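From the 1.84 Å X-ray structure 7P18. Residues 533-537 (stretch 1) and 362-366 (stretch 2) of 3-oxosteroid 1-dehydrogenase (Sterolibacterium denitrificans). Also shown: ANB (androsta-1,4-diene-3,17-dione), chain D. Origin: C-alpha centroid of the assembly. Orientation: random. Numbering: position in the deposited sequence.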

ATOM      1  N   GLY A 533       4.912  12.723   5.970  1.00 19.73           N
ATOM      2  CA  GLY A 533       6.234  13.280   5.636  1.00 20.55           C
ATOM      3  C   GLY A 533       7.076  12.304   4.816  1.00 20.04           C
ATOM      4  O   GLY A 533       6.583  11.783   3.812  1.00 18.90           O
ATOM      5  N   LYS A 534       8.274  11.976   5.296  1.00 22.02           N
ATOM      6  CA  LYS A 534       9.144  10.962   4.632  1.00 21.81           C
ATOM      7  C   LYS A 534       9.095   9.644   5.407  1.00 22.90           C
ATOM      8  O   LYS A 534      10.059   8.904   5.388  1.00 21.75           O
ATOM      9  CB  LYS A 534      10.550  11.537   4.519  1.00 24.24           C
ATOM     10  CG  LYS A 534      10.646  12.764   3.637  1.00 22.32           C
ATOM     11  CD  LYS A 534      12.000  13.421   3.668  1.00 26.46           C
ATOM     12  CE  LYS A 534      12.076  14.671   2.834  1.00 29.84           C
ATOM     13  NZ  LYS A 534      13.456  15.203   2.915  1.00 29.31           N
ATOM     14  N   ALA A 535       7.958   9.360   6.060  1.00 20.23           N
ATOM     15  CA  ALA A 535       7.858   8.221   6.991  1.00 19.31           C
ATOM     16  C   ALA A 535       6.628   7.385   6.675  1.00 19.67           C
ATOM     17  O   ALA A 535       5.794   7.757   5.848  1.00 19.46           O
ATOM     18  CB  ALA A 535       7.870   8.713   8.414  1.00 21.09           C
ATOM     19  N   TYR A 536       6.565   6.219   7.301  1.00 19.57           N
ATOM     20  CA  TYR A 536       5.464   5.258   7.159  1.00 19.99           C
ATOM     21  C   TYR A 536       5.256   4.651   8.539  1.00 19.55           C
ATOM     22  O   TYR A 536       6.101   3.886   8.993  1.00 17.65           O
ATOM     23  CB  TYR A 536       5.881   4.189   6.157  1.00 20.40           C
ATOM     24  CG  TYR A 536       4.777   3.415   5.513  1.00 22.61           C
ATOM     25  CD1 TYR A 536       3.872   2.647   6.227  1.00 26.10           C
ATOM     26  CD2 TYR A 536       4.734   3.347   4.124  1.00 26.65           C
ATOM     27  CE1 TYR A 536       2.865   1.922   5.576  1.00 28.85           C
ATOM     28  CE2 TYR A 536       3.774   2.601   3.459  1.00 25.82           C
ATOM     29  CZ  TYR A 536       2.811   1.921   4.186  1.00 30.42           C
ATOM     30  OH  TYR A 536       1.870   1.232   3.468  1.00 34.67           O
ATOM     31  N   PRO A 537       4.243   5.125   9.299  1.00 22.08           N
ATOM     32  CA  PRO A 537       4.206   4.878  10.747  1.00 20.40           C
ATOM     33  C   PRO A 537       3.911   3.432  11.170  1.00 19.95           C
ATOM     34  O   PRO A 537       4.368   2.992  12.237  1.00 21.32           O
ATOM     35  CB  PRO A 537       3.087   5.815  11.207  1.00 22.00           C
ATOM     36  CG  PRO A 537       2.198   5.965  10.008  1.00 22.74           C
ATOM     37  CD  PRO A 537       3.192   6.052   8.864  1.00 21.27           C
TER
HETATM   38  C1  ANB D 602       1.206  -3.580   2.985  0.77 58.59           C
HETATM   39  C10 ANB D 602       0.816  -4.647   3.963  0.77 57.18           C
HETATM   40  C11 ANB D 602       0.800  -6.447   2.067  0.77 64.73           C
HETATM   41  C12 ANB D 602       0.205  -7.754   1.523  0.77 68.97           C
HETATM   42  C13 ANB D 602       0.017  -8.765   2.640  0.77 71.57           C
HETATM   43  C14 ANB D 602      -0.933  -8.143   3.673  0.77 69.75           C
HETATM   44  C15 ANB D 602      -1.339  -9.329   4.559  0.77 70.23           C
HETATM   45  C16 ANB D 602      -1.430 -10.509   3.575  0.77 71.86           C
HETATM   46  C17 ANB D 602      -0.729 -10.051   2.313  0.77 73.67           C
HETATM   47  C18 ANB D 602       1.363  -9.242   3.237  0.77 70.34           C
HETATM   48  C19 ANB D 602       2.128  -5.140   4.635  0.77 59.71           C
HETATM   49  C2  ANB D 602       1.240  -2.277   3.270  0.77 58.87           C
HETATM   50  C3  ANB D 602       0.605  -1.762   4.483  0.77 47.96           C
HETATM   51  C4  ANB D 602      -0.215  -2.736   5.191  0.77 50.90           C
HETATM   52  C5  ANB D 602      -0.087  -4.061   5.027  0.77 54.20           C
HETATM   53  C6  ANB D 602      -0.770  -5.022   5.959  0.77 57.28           C
HETATM   54  C7  ANB D 602      -1.390  -6.220   5.254  0.77 61.87           C
HETATM   55  C8  ANB D 602      -0.382  -6.876   4.319  0.77 65.05           C
HETATM   56  C9  ANB D 602       0.050  -5.834   3.261  0.77 60.21           C
HETATM   57  O1  ANB D 602       0.727  -0.587   4.852  0.77 29.33           O
HETATM   58  O2  ANB D 602      -0.752 -10.630   1.252  0.77 68.66           O
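Stretch 2 (362-366) PYLEF

Two tyrosines far apart in sequence, Tyr 536 and Tyr 363, converge on the same carbonyl of a bound steroid, and the packing around them illustrates how an irregular segment can be fixed against the first turn of a helix. Tyr 536 OH donates a hydrogen bond to ANB O1 at 2.6 Å, while Tyr 363 OH lies 2.6 Å from ANB C2. The edge of the Tyr 363 ring meets the face of Tyr 536, with centroids 5.1 Å apart and planes at 75°.

Stretch 1 has no regular secondary structure. In stretch 2, Pro 362 is the N-cap and a helix begins at Tyr 363; its first turn is closed by Phe 366 N donating to Pro 362 O at 3.0 Å. The chains run obliquely, in broadly opposite senses, and come nearest at Tyr 536 and Leu 364, whose CA atoms are 6.8 Å apart. Leu 364 points toward the loop, and its CD2 packs 3.7 Å from Tyr 536 CB and 3.5 Å from Ala 535 C, so this methyl lies against the loop backbone.

Two waters also bridge the stretches. One donates to Glu 365 OE1 (2.8 Å) and Tyr 536 O (2.9 Å), another to Glu 365 OE2 (2.6 Å) and Lys 534 O (3.0 Å), linking one carboxylate to two loop carbonyls.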

ATOM      1  N   PRO A 362      11.226  -2.024   7.454  1.00 22.79           N
ATOM      2  CA  PRO A 362      10.019  -1.596   6.757  1.00 22.73           C
ATOM      3  C   PRO A 362      10.366  -1.267   5.295  1.00 21.99           C
ATOM      4  O   PRO A 362      11.468  -0.769   5.043  1.00 20.99           O
ATOM      5  CB  PRO A 362       9.571  -0.334   7.514  1.00 23.54           C
ATOM      6  CG  PRO A 362      10.132  -0.571   8.920  1.00 27.97           C
ATOM      7  CD  PRO A 362      11.473  -1.256   8.691  1.00 27.02           C
ATOM      8  N   TYR A 363       9.414  -1.532   4.387  1.00 19.67           N
ATOM      9  CA  TYR A 363       9.643  -1.434   2.916  1.00 21.96           C
ATOM     10  C   TYR A 363      10.016  -0.004   2.508  1.00 20.42           C
ATOM     11  O   TYR A 363      10.854   0.135   1.577  1.00 20.69           O
ATOM     12  CB  TYR A 363       8.466  -1.964   2.111  1.00 20.85           C
ATOM     13  CG  TYR A 363       7.111  -1.835   2.759  1.00 21.32           C
ATOM     14  CD1 TYR A 363       6.733  -2.735   3.742  1.00 24.07           C
ATOM     15  CD2 TYR A 363       6.206  -0.880   2.374  1.00 25.58           C
ATOM     16  CE1 TYR A 363       5.483  -2.667   4.338  1.00 30.35           C
ATOM     17  CE2 TYR A 363       4.948  -0.792   2.978  1.00 26.66           C
ATOM     18  CZ  TYR A 363       4.597  -1.670   3.982  1.00 29.82           C
ATOM     19  OH  TYR A 363       3.378  -1.606   4.635  1.00 37.89           O
ATOM     20  N   LEU A 364       9.444   1.040   3.114  1.00 19.00           N
ATOM     21  CA  LEU A 364       9.811   2.430   2.726  1.00 19.87           C
ATOM     22  C   LEU A 364      11.299   2.669   2.921  1.00 19.52           C
ATOM     23  O   LEU A 364      11.994   3.127   1.975  1.00 20.81           O
ATOM     24  CB  LEU A 364       8.987   3.433   3.540  1.00 20.76           C
ATOM     25  CG  LEU A 364       9.288   4.896   3.259  1.00 21.96           C
ATOM     26  CD1 LEU A 364       8.831   5.314   1.883  1.00 21.57           C
ATOM     27  CD2 LEU A 364       8.622   5.799   4.295  1.00 21.95           C
ATOM     28  N   GLU A 365      11.817   2.342   4.100  1.00 19.62           N
ATOM     29  CA  GLU A 365      13.236   2.562   4.445  1.00 18.79           C
ATOM     30  C   GLU A 365      14.115   1.623   3.624  1.00 21.31           C
ATOM     31  O   GLU A 365      15.245   2.029   3.316  1.00 21.42           O
ATOM     32  CB  GLU A 365      13.442   2.398   5.947  1.00 20.23           C
ATOM     33  CG  GLU A 365      13.029   3.664   6.712  1.00 20.73           C
ATOM     34  CD  GLU A 365      11.553   3.845   6.922  1.00 22.36           C
ATOM     35  OE1 GLU A 365      10.849   2.822   6.864  1.00 25.61           O
ATOM     36  OE2 GLU A 365      11.112   5.026   7.128  1.00 20.92           O
ATOM     37  N   PHE A 366      13.621   0.420   3.301  1.00 22.35           N
ATOM     38  CA  PHE A 366      14.369  -0.544   2.452  1.00 19.68           C
ATOM     39  C   PHE A 366      14.640   0.093   1.073  1.00 19.11           C
ATOM     40  O   PHE A 366      15.793   0.114   0.641  1.00 22.01           O
ATOM     41  CB  PHE A 366      13.600  -1.857   2.400  1.00 20.70           C
ATOM     42  CG  PHE A 366      14.357  -2.973   1.721  1.00 19.60           C
ATOM     43  CD1 PHE A 366      14.485  -2.968   0.345  1.00 20.88           C
ATOM     44  CD2 PHE A 366      14.841  -4.060   2.450  1.00 20.56           C
ATOM     45  CE1 PHE A 366      15.174  -3.971  -0.298  1.00 23.44           C
ATOM     46  CE2 PHE A 366      15.495  -5.092   1.801  1.00 22.72           C
ATOM     47  CZ  PHE A 366      15.647  -5.052   0.418  1.00 23.58           C
TER
HETATM   48  O   HOH W   1       8.175   2.461   7.550  1.00 20.14           O
HETATM   49  O   HOH W   2      12.069   6.683   5.304  1.00 29.97           O